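Local coordinates for Eps1p (PDB 4TW5), which belongs to the thioredoxin superfamily and combines a thioredoxin domain with a second, probably thioredoxin-like, alpha/beta unit, at residues E49-E52 with E53-E57; L90-S94 with G95-S99; I111-A114 with R115-S118; G260-D263 with F264-T268. One frame throughout, in Å; residues are numbered along the deposited sequence.

Contact 1: E49-E52 with E53-E57; sequences ETWE and EFKEE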
loop_
_atom_site.group_PDB
_atom_site.type_symbol
_atom_site.label_atom_id
_atom_site.label_comp_id
_atom_site.label_asym_id
_atom_site.label_seq_id
_atom_site.Cartn_x
_atom_site.Cartn_y
_atom_site.Cartn_z
ATOM N N GLU A 49 34.077 -22.200 39.172
ATOM C CA GLU A 49 34.532 -20.944 38.603
ATOM C C GLU A 49 33.339 -20.036 38.317
ATOM O O GLU A 49 33.483 -18.830 38.407
ATOM C CB GLU A 49 35.398 -21.153 37.372
ATOM C CG GLU A 49 34.715 -21.706 36.178
ATOM C CD GLU A 49 35.724 -22.221 35.190
ATOM O OE1 GLU A 49 36.920 -21.847 35.317
ATOM O OE2 GLU A 49 35.322 -23.001 34.302
ATOM N N THR A 50 32.205 -20.618 37.898
ATOM C CA THR A 50 30.975 -19.860 37.660
ATOM C C THR A 50 30.608 -19.135 38.944
ATOM O O THR A 50 30.497 -17.898 38.994
ATOM C CB THR A 50 29.799 -20.769 37.250
ATOM O OG1 THR A 50 30.045 -21.346 35.964
ATOM C CG2 THR A 50 28.469 -19.980 37.213
ATOM N N TRP A 51 30.476 -19.938 39.992
ATOM C CA TRP A 51 30.191 -19.453 41.321
ATOM C C TRP A 51 31.128 -18.360 41.753
ATOM O O TRP A 51 30.696 -17.365 42.334
ATOM C CB TRP A 51 30.267 -20.587 42.315
ATOM C CG TRP A 51 29.976 -20.157 43.708
ATOM C CD1 TRP A 51 28.762 -20.133 44.323
ATOM C CD2 TRP A 51 30.928 -19.722 44.682
ATOM N NE1 TRP A 51 28.894 -19.698 45.621
ATOM C CE2 TRP A 51 30.219 -19.446 45.866
ATOM C CE3 TRP A 51 32.313 -19.539 44.666
ATOM C CZ2 TRP A 51 30.847 -18.996 47.021
ATOM C CZ3 TRP A 51 32.932 -19.090 45.806
ATOM C CH2 TRP A 51 32.203 -18.822 46.971
ATOM N N GLU A 52 32.419 -18.550 41.492
ATOM C CA GLU A 52 33.403 -17.602 41.975
ATOM C C GLU A 52 33.323 -16.281 41.230
ATOM O O GLU A 52 33.406 -15.211 41.837
ATOM C CB GLU A 52 34.838 -18.173 41.849
ATOM C CG GLU A 52 35.918 -17.133 42.195
ATOM C CD GLU A 52 37.332 -17.684 42.312
ATOM O OE1 GLU A 52 37.807 -18.375 41.382
ATOM O OE2 GLU A 52 37.974 -17.409 43.347
ATOM N N GLU A 53 33.116 -16.347 39.920
ATOM C CA GLU A 53 33.062 -15.115 39.148
ATOM C C GLU A 53 31.740 -14.370 39.393
ATOM O O GLU A 53 31.661 -13.157 39.197
ATOM C CB GLU A 53 33.236 -15.415 37.658
ATOM C CG GLU A 53 33.908 -14.291 36.873
ATOM C CD GLU A 53 35.408 -14.137 37.228
ATOM O OE1 GLU A 53 35.968 -14.991 37.970
ATOM O OE2 GLU A 53 36.032 -13.155 36.761
ATOM N N PHE A 54 30.723 -15.091 39.862
ATOM C CA PHE A 54 29.389 -14.514 40.054
ATOM C C PHE A 54 29.147 -13.956 41.448
ATOM O O PHE A 54 28.060 -13.463 41.727
ATOM C CB PHE A 54 28.307 -15.552 39.755
ATOM C CG PHE A 54 26.945 -14.954 39.540
ATOM C CD1 PHE A 54 26.685 -14.196 38.413
ATOM C CD2 PHE A 54 25.937 -15.124 40.482
ATOM C CE1 PHE A 54 25.450 -13.639 38.219
ATOM C CE2 PHE A 54 24.702 -14.566 40.290
ATOM C CZ PHE A 54 24.455 -13.822 39.157
ATOM N N LYS A 55 30.165 -14.024 42.303
ATOM C CA LYS A 55 30.055 -13.653 43.712
ATOM C C LYS A 55 29.435 -12.272 43.942
ATOM O O LYS A 55 28.634 -12.101 44.865
ATOM C CB LYS A 55 31.442 -13.710 44.374
ATOM C CG LYS A 55 31.828 -15.095 44.896
ATOM C CD LYS A 55 33.339 -15.254 45.048
ATOM C CE LYS A 55 33.908 -14.188 45.958
ATOM N NZ LYS A 55 35.373 -14.275 46.136
ATOM N N GLU A 56 29.848 -11.287 43.143
ATOM C CA GLU A 56 29.377 -9.910 43.316
ATOM C C GLU A 56 27.929 -9.666 42.882
ATOM O O GLU A 56 27.144 -9.045 43.601
ATOM C CB GLU A 56 30.273 -8.935 42.540
ATOM C CG GLU A 56 31.686 -8.789 43.071
ATOM C CD GLU A 56 31.737 -8.651 44.586
ATOM O OE1 GLU A 56 31.039 -7.765 45.141
ATOM O OE2 GLU A 56 32.481 -9.429 45.222
ATOM N N GLU A 57 27.587 -10.171 41.703
ATOM C CA GLU A 57 26.286 -9.943 41.098
ATOM C C GLU A 57 25.262 -10.722 41.897
ATOM O O GLU A 57 24.123 -10.279 42.082
ATOM C CB GLU A 57 26.320 -10.361 39.631
ATOM C CG GLU A 57 27.222 -9.425 38.818
ATOM C CD GLU A 57 27.281 -9.745 37.333
ATOM O OE1 GLU A 57 28.097 -9.100 36.636
ATOM O OE2 GLU A 57 26.591 -10.687 36.879
#

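Contact 2: L90-S94 with G95-S99; sequences LYNPS and GYIKS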
loop_
_atom_site.group_PDB
_atom_site.type_symbol
_atom_site.label_atom_id
_atom_site.label_comp_id
_atom_site.label_asym_id
_atom_site.label_seq_id
_atom_site.Cartn_x
_atom_site.Cartn_y
_atom_site.Cartn_z
ATOM N N LEU A 90 16.258 -23.793 37.667
ATOM C CA LEU A 90 15.938 -22.531 38.321
ATOM C C LEU A 90 14.728 -22.649 39.257
ATOM O O LEU A 90 13.650 -23.102 38.865
ATOM C CB LEU A 90 15.676 -21.429 37.294
ATOM C CG LEU A 90 15.413 -20.021 37.870
ATOM C CD1 LEU A 90 16.677 -19.432 38.555
ATOM C CD2 LEU A 90 14.925 -19.090 36.787
ATOM N N TYR A 91 14.910 -22.231 40.501
ATOM C CA TYR A 91 13.835 -22.217 41.478
ATOM C C TYR A 91 13.595 -20.808 41.982
ATOM O O TYR A 91 14.491 -19.963 41.934
ATOM C CB TYR A 91 14.165 -23.133 42.648
ATOM C CG TYR A 91 14.023 -24.608 42.344
ATOM C CD1 TYR A 91 14.964 -25.270 41.564
ATOM C CD2 TYR A 91 12.974 -25.351 42.872
ATOM C CE1 TYR A 91 14.847 -26.626 41.293
ATOM C CE2 TYR A 91 12.850 -26.710 42.605
ATOM C CZ TYR A 91 13.797 -27.334 41.817
ATOM O OH TYR A 91 13.704 -28.671 41.550
ATOM N N ASN A 92 12.364 -20.525 42.392
ATOM C CA ASN A 92 12.102 -19.312 43.148
ATOM C C ASN A 92 11.491 -19.758 44.490
ATOM O O ASN A 92 11.396 -20.964 44.736
ATOM C CB ASN A 92 11.256 -18.323 42.338
ATOM C CG ASN A 92 9.849 -18.842 41.979
ATOM O OD1 ASN A 92 9.380 -19.877 42.449
ATOM N ND2 ASN A 92 9.175 -18.080 41.137
ATOM N N PRO A 93 11.127 -18.822 45.380
ATOM C CA PRO A 93 10.463 -19.255 46.627
ATOM C C PRO A 93 9.177 -20.093 46.449
ATOM O O PRO A 93 8.816 -20.840 47.364
ATOM C CB PRO A 93 10.129 -17.922 47.323
ATOM C CG PRO A 93 11.151 -16.972 46.825
ATOM C CD PRO A 93 11.443 -17.373 45.402
ATOM N N SER A 94 8.481 -19.952 45.325
ATOM C CA SER A 94 7.323 -20.822 45.048
ATOM C C SER A 94 7.695 -22.206 44.530
ATOM O O SER A 94 6.828 -23.076 44.445
ATOM C CB SER A 94 6.341 -20.180 44.065
ATOM O OG SER A 94 6.011 -18.856 44.454
ATOM N N GLY A 95 8.942 -22.410 44.113
ATOM C CA GLY A 95 9.304 -23.724 43.625
ATOM C C GLY A 95 9.960 -23.713 42.259
ATOM O O GLY A 95 10.518 -22.698 41.813
ATOM N N TYR A 96 9.920 -24.870 41.607
ATOM C CA TYR A 96 10.535 -25.040 40.298
ATOM C C TYR A 96 9.992 -24.029 39.283
ATOM O O TYR A 96 8.823 -23.673 39.327
ATOM C CB TYR A 96 10.311 -26.466 39.799
ATOM C CG TYR A 96 10.855 -26.734 38.419
ATOM C CD1 TYR A 96 12.212 -26.904 38.235
ATOM C CD2 TYR A 96 10.019 -26.860 37.309
ATOM C CE1 TYR A 96 12.740 -27.167 36.993
ATOM C CE2 TYR A 96 10.548 -27.136 36.043
ATOM C CZ TYR A 96 11.920 -27.287 35.902
ATOM O OH TYR A 96 12.505 -27.552 34.680
ATOM N N ILE A 97 10.865 -23.548 38.404
ATOM C CA ILE A 97 10.473 -22.648 37.338
ATOM C C ILE A 97 10.784 -23.258 35.973
ATOM O O ILE A 97 9.880 -23.443 35.157
ATOM C CB ILE A 97 11.162 -21.281 37.458
ATOM C CG1 ILE A 97 10.600 -20.510 38.650
ATOM C CG2 ILE A 97 10.923 -20.441 36.222
ATOM C CD1 ILE A 97 11.261 -19.166 38.853
ATOM N N LYS A 98 12.049 -23.603 35.741
ATOM C CA LYS A 98 12.479 -24.104 34.442
ATOM C C LYS A 98 13.856 -24.753 34.520
ATOM O O LYS A 98 14.567 -24.560 35.498
ATOM C CB LYS A 98 12.510 -22.954 33.436
ATOM C CG LYS A 98 13.689 -22.011 33.659
ATOM C CD LYS A 98 13.798 -20.944 32.584
ATOM C CE LYS A 98 12.724 -19.896 32.730
ATOM N NZ LYS A 98 13.021 -18.759 31.813
ATOM N N SER A 99 14.233 -25.517 33.496
ATOM C CA SER A 99 15.576 -26.113 33.435
ATOM C C SER A 99 16.432 -25.431 32.383
ATOM O O SER A 99 15.919 -24.940 31.387
ATOM C CB SER A 99 15.507 -27.618 33.139
ATOM O OG SER A 99 14.865 -28.323 34.193
#

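Contact 3: I111-A114 with R115-S118; sequences IAFA and RRES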
loop_
_atom_site.group_PDB
_atom_site.type_symbol
_atom_site.label_atom_id
_atom_site.label_comp_id
_atom_site.label_asym_id
_atom_site.label_seq_id
_atom_site.Cartn_x
_atom_site.Cartn_y
_atom_site.Cartn_z
ATOM N N ILE A 111 26.535 -17.673 33.623
ATOM C CA ILE A 111 26.415 -16.279 34.029
ATOM C C ILE A 111 25.325 -15.556 33.225
ATOM O O ILE A 111 24.500 -14.854 33.806
ATOM C CB ILE A 111 27.738 -15.520 33.886
ATOM C CG1 ILE A 111 28.801 -16.131 34.795
ATOM C CG2 ILE A 111 27.577 -14.041 34.255
ATOM C CD1 ILE A 111 28.380 -16.293 36.224
ATOM N N ALA A 112 25.324 -15.735 31.908
ATOM C CA ALA A 112 24.376 -15.054 31.026
ATOM C C ALA A 112 22.952 -15.441 31.400
ATOM O O ALA A 112 22.071 -14.600 31.476
ATOM C CB ALA A 112 24.670 -15.378 29.554
ATOM N N PHE A 113 22.757 -16.728 31.646
ATOM C CA PHE A 113 21.490 -17.272 32.085
ATOM C C PHE A 113 21.012 -16.694 33.401
ATOM O O PHE A 113 19.827 -16.426 33.555
ATOM C CB PHE A 113 21.578 -18.791 32.194
ATOM C CG PHE A 113 20.345 -19.434 32.748
ATOM C CD1 PHE A 113 19.156 -19.399 32.055
ATOM C CD2 PHE A 113 20.390 -20.091 33.964
ATOM C CE1 PHE A 113 18.023 -20.003 32.578
ATOM C CE2 PHE A 113 19.272 -20.699 34.487
ATOM C CZ PHE A 113 18.084 -20.659 33.797
ATOM N N ALA A 114 21.898 -16.540 34.377
ATOM C CA ALA A 114 21.445 -15.918 35.606
ATOM C C ALA A 114 21.047 -14.451 35.331
ATOM O O ALA A 114 19.952 -14.012 35.726
ATOM C CB ALA A 114 22.503 -16.020 36.699
ATOM N N ARG A 115 21.881 -13.713 34.602
ATOM C CA ARG A 115 21.536 -12.328 34.269
ATOM C C ARG A 115 20.231 -12.231 33.461
ATOM O O ARG A 115 19.418 -11.357 33.693
ATOM C CB ARG A 115 22.660 -11.649 33.492
ATOM C CG ARG A 115 23.912 -11.410 34.303
ATOM C CD ARG A 115 25.005 -10.919 33.419
ATOM N NE ARG A 115 26.204 -10.570 34.157
ATOM C CZ ARG A 115 27.392 -10.392 33.591
ATOM N NH1 ARG A 115 27.517 -10.531 32.278
ATOM N NH2 ARG A 115 28.445 -10.063 34.334
ATOM N N ARG A 116 20.043 -13.145 32.523
ATOM C CA ARG A 116 18.830 -13.172 31.707
ATOM C C ARG A 116 17.582 -13.325 32.604
ATOM O O ARG A 116 16.628 -12.570 32.497
ATOM C CB ARG A 116 18.942 -14.306 30.675
ATOM C CG ARG A 116 18.128 -14.113 29.420
ATOM C CD ARG A 116 18.371 -15.233 28.397
ATOM N NE ARG A 116 19.777 -15.312 28.054
ATOM C CZ ARG A 116 20.547 -16.361 28.303
ATOM N NH1 ARG A 116 20.035 -17.442 28.858
ATOM N NH2 ARG A 116 21.828 -16.323 27.984
ATOM N N GLU A 117 17.646 -14.270 33.531
ATOM C CA GLU A 117 16.543 -14.589 34.405
ATOM C C GLU A 117 16.232 -13.543 35.456
ATOM O O GLU A 117 15.113 -13.498 35.959
ATOM C CB GLU A 117 16.804 -15.933 35.087
ATOM C CG GLU A 117 16.780 -17.091 34.079
ATOM C CD GLU A 117 15.519 -17.118 33.207
ATOM O OE1 GLU A 117 14.400 -16.837 33.712
ATOM O OE2 GLU A 117 15.660 -17.399 31.998
ATOM N N SER A 118 17.213 -12.732 35.827
ATOM C CA SER A 118 16.965 -11.672 36.788
ATOM C C SER A 118 16.083 -10.585 36.172
ATOM O O SER A 118 15.437 -9.828 36.883
ATOM C CB SER A 118 18.273 -11.057 37.296
ATOM O OG SER A 118 18.689 -10.030 36.433
#

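Contact 4: G260-D263 with F264-T268; sequences GYVD and FARRT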
loop_
_atom_site.group_PDB
_atom_site.type_symbol
_atom_site.label_atom_id
_atom_site.label_comp_id
_atom_site.label_asym_id
_atom_site.label_seq_id
_atom_site.Cartn_x
_atom_site.Cartn_y
_atom_site.Cartn_z
ATOM N N GLY A 260 10.646 -18.548 24.371
ATOM C CA GLY A 260 10.735 -19.012 23.000
ATOM C C GLY A 260 11.385 -17.992 22.095
ATOM O O GLY A 260 12.265 -18.333 21.295
ATOM N N TYR A 261 10.984 -16.735 22.247
ATOM C CA TYR A 261 11.544 -15.652 21.450
ATOM C C TYR A 261 13.047 -15.388 21.760
ATOM O O TYR A 261 13.845 -15.170 20.844
ATOM C CB TYR A 261 10.728 -14.374 21.664
ATOM C CG TYR A 261 9.255 -14.572 21.347
ATOM C CD1 TYR A 261 8.793 -14.505 20.052
ATOM C CD2 TYR A 261 8.343 -14.845 22.347
ATOM C CE1 TYR A 261 7.481 -14.710 19.757
ATOM C CE2 TYR A 261 7.015 -15.046 22.056
ATOM C CZ TYR A 261 6.593 -14.980 20.755
ATOM O OH TYR A 261 5.269 -15.173 20.446
ATOM N N VAL A 262 13.429 -15.434 23.034
ATOM C CA VAL A 262 14.818 -15.176 23.417
ATOM C C VAL A 262 15.723 -16.239 22.804
ATOM O O VAL A 262 16.721 -15.927 22.140
ATOM C CB VAL A 262 14.994 -15.158 24.960
ATOM C CG1 VAL A 262 16.480 -15.208 25.348
ATOM C CG2 VAL A 262 14.363 -13.903 25.549
ATOM N N ASP A 263 15.338 -17.496 22.986
ATOM C CA ASP A 263 16.123 -18.620 22.486
ATOM C C ASP A 263 16.163 -18.667 20.961
ATOM O O ASP A 263 17.141 -19.118 20.394
ATOM C CB ASP A 263 15.613 -19.928 23.087
ATOM C CG ASP A 263 15.789 -19.957 24.607
ATOM O OD1 ASP A 263 16.713 -19.253 25.108
ATOM O OD2 ASP A 263 15.019 -20.674 25.297
ATOM N N PHE A 264 15.104 -18.216 20.298
ATOM C CA PHE A 264 15.145 -18.109 18.847
ATOM C C PHE A 264 16.183 -17.079 18.437
ATOM O O PHE A 264 17.022 -17.334 17.574
ATOM C CB PHE A 264 13.778 -17.726 18.280
ATOM C CG PHE A 264 13.807 -17.335 16.827
ATOM C CD1 PHE A 264 13.931 -18.304 15.823
ATOM C CD2 PHE A 264 13.699 -16.016 16.464
ATOM C CE1 PHE A 264 13.928 -17.960 14.482
ATOM C CE2 PHE A 264 13.701 -15.641 15.130
ATOM C CZ PHE A 264 13.816 -16.617 14.126
ATOM N N ALA A 265 16.155 -15.932 19.098
ATOM C CA ALA A 265 17.073 -14.841 18.778
ATOM C C ALA A 265 18.525 -15.229 19.014
ATOM O O ALA A 265 19.421 -14.588 18.499
ATOM C CB ALA A 265 16.732 -13.594 19.601
ATOM N N ARG A 266 18.739 -16.278 19.795
ATOM C CA ARG A 266 20.069 -16.680 20.201
ATOM C C ARG A 266 20.603 -17.885 19.436
ATOM O O ARG A 266 21.741 -18.263 19.619
ATOM C CB ARG A 266 20.079 -16.925 21.713
ATOM C CG ARG A 266 20.489 -15.685 22.491
ATOM C CD ARG A 266 20.047 -15.713 23.921
ATOM N NE ARG A 266 19.930 -17.052 24.488
ATOM C CZ ARG A 266 20.907 -17.747 25.055
ATOM N NH1 ARG A 266 22.149 -17.270 25.122
ATOM N NH2 ARG A 266 20.632 -18.941 25.544
ATOM N N ARG A 267 19.790 -18.456 18.557
ATOM C CA ARG A 267 20.209 -19.592 17.745
ATOM C C ARG A 267 21.344 -19.233 16.794
ATOM O O ARG A 267 21.364 -18.132 16.231
ATOM C CB ARG A 267 19.048 -20.104 16.886
ATOM C CG ARG A 267 18.248 -21.326 17.329
ATOM C CD ARG A 267 16.930 -21.359 16.517
ATOM N NE ARG A 267 15.951 -22.371 16.938
ATOM C CZ ARG A 267 14.655 -22.135 17.175
ATOM N NH1 ARG A 267 14.170 -20.906 17.094
ATOM N NH2 ARG A 267 13.836 -23.126 17.522
ATOM N N THR A 268 22.301 -20.153 16.653
ATOM C CA THR A 268 23.347 -20.072 15.630
ATOM C C THR A 268 22.735 -20.501 14.290
ATOM O O THR A 268 22.192 -21.606 14.182
ATOM C CB THR A 268 24.574 -20.971 15.954
ATOM O OG1 THR A 268 25.300 -20.434 17.070
ATOM C CG2 THR A 268 25.494 -21.120 14.734
#

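Contact 1: E49-E52 with E53-E57
Lys55 sets its CG over one face of the Trp51 indole at the point where helix 44-53 of the thioredoxin fold gives way to helix 55-61. The packing is tight on the inner side of this junction. Phe54 N donates to Thr50 O at 2.9 Å, and CB of Phe54 rests 3.3 Å from that same oxygen. Just before it, Glu53 N bonds to Glu49 O at 2.9 Å, so the helical pattern holds into the turn. Thr50 and Phe54 are buried: OG1 of Thr50 is taken by Val46 O, both side chains pack on Ile111, and the Phe54 ring meets Phe65 edge to face.

The outer side is looser. Trp51, partly covered by Phe10, Pro7 and Pro11, turns its CG away from the backbone N (chi1 -180°), which puts the indole beside the following turn, where Lys55 CG stands 4.3 Å from the centroid of the six-membered ring, almost straight above it. Glu52, Glu53 and Lys55 face solvent. The carboxylate of Glu52 keeps OE2 4.9 Å from NZ of Lys55, near but not paired. Closer in, CD of Lys55 lies 3.2 Å from Glu52 O.

Contact 2: L90-S94 with G95-S99
Tyr91 and Tyr96 meet edge to face: the Tyr96 ring turns its edge to a face of Tyr91, with centroids 5.6 Å apart and planes at 73°. CA of Tyr96 also lies over a face of the Tyr91 ring, 3.9 Å from its centroid, as a CH-pi contact. Tyr96 has the amide nitrogen of Lys98 above the centre of one of its own faces. At the rim of that ring, in plane, Ser99 OG bonds to Tyr96 OH at 2.5 Å. With CG of Tyr96 opposite its backbone N (chi1 177°), the ring runs forward along its own strand to reach that serine.

The flat amide of Asn92 works on the other side of the hairpin, where CD1 of Ile97 abuts ND2 at 3.3 Å; ND2 also makes a weak bond to Asn123 O. The two strands, 87-92 and 95-99, are joined by a type I turn from Asn92 to Gly95, with Gly95 N to Asn92 O and Asn92 N to Gly95 O closing it. Further along, Leu90 N binds Lys98 O at 2.9 Å and Ile97 N binds Leu90 O at 2.9 Å. Ile97 and Lys98 thus both stand opposite Leu90, a classic beta bulge at the edge of the thioredoxin-fold sheet.

The contact therefore divides by chemistry. One face carries the aromatic pair, and Tyr91 OH finds Glu80 beyond it. On the other face, Lys98 sends its ammonium to Glu117 and Asp259, which probably keeps it charged.

Contact 3: I111-A114 with R115-S118
Glu117 folds over the ring of Phe113 one turn further along helix 107-118, a helix that lies against the sheet of the thioredoxin fold. The backbone carries regular alpha-helical bonds: Arg115 N to Ile111 O at 3.0 Å, Arg116 N to Ala112 O at 2.7 Å, then Glu117 N to Phe113 O and Ser118 N to Ala114 O.

Next come the contacts over flat groups. CG of Glu117 sits 3.9 Å from the Phe113 centroid, over a face; the bend at chi2 (-52°) folds the carboxylate back so that OE2 comes 3.6 Å from Phe113 CE1. Ile111 CG2 lies over the centre of the Arg115 guanidinium, 3.7 Å from Arg115 CZ. Arg116 takes another course. Bent at chi3 (-58°), it brings its guanidinium back over the Ala112 carbonyl, with NH2 3.4 Å from Ala112 CB and NH1 at the edge of the Phe113 ring.

The charged ends are paired with other parts of the fold. Arg115 is paired with Glu57, Glu117 with Lys98, and Arg116, through NE, with Asp197, a carboxylate that Arg266 also approaches, by a long and weak pair. On the inner side Phe113 and Ala114 rest on Ile29 of strand 27-33, and Ala114 also on Phe65 of strand 63-69. At the last turn the hydroxyl of Ser118 doubles back along the helix, and its OG donates to Arg115 O at 3.1 Å.

Contact 4: G260-D263 with F264-T268
Arg266 lies alongside Val262 and Asp263 at the C-terminal end of helix 259-265, which packs on helix 180-196 and strand 155-160 in the second alpha/beta unit, one whose sheet order is consistent with a thioredoxin-like fold. CB of Arg266 starts 3.5 Å from Val262 O. CG stays near that carbonyl, and CD slides against the valine's own branch, 3.9 Å from Val262 CG1. That methyl is available because Val262 CG1 stands opposite the backbone N (chi1 167°), on the side of the next turn. At NE the chain meets a carboxylate: Asp263 OD1 is 3.9 Å from Arg266 NE, a long salt bridge arriving at the edge of the guanidinium, with the two planes 58° apart. NE is buried here without a hydrogen-bonding partner, so the pull of Asp263 on it is presumably electrostatic. The tip leaves the helix altogether. NH2 makes its salt bridge with Glu102, while NH1 has a long, weak pairing with Asp197 and lies close to the like-charged Arg116; the Asp197 carboxylate, near both, probably eases that approach.

Beneath this arm the helix is held by Phe264 N to Gly260 O, 3.0 Å, and Ala265 N to Tyr261 O, 3.0 Å; Arg266 N to Asp263 O is weaker. Tyr261 and Phe264 turn inward to the ring of Tyr250, stacked and edge to face respectively, and Tyr261 OH is bound by Ser255 N. The helix then runs out into an extended tail. There the backbone makes one more hydrogen bond, Arg267 N to Phe264 O at 3.1 Å.

From the N terminus, contact 1 comes first, joining helix 44-53 to helix 55-61. Contact 2 then closes the short hairpin of strands 87-92 and 95-99, contact 3 lies along helix 107-118, and contact 4 ends helix 259-265. All four are local and follow in series; none nests in or crosses another. In space contact 3 is the meeting point. It touches contact 1 through the Glu57-Arg115 salt bridge and Ile111 against Phe54, contact 2 through Lys98-Glu117, and contact 4 through Arg116 against Val262. The first three thus tie together the thioredoxin domain, and the last reaches it from the second unit.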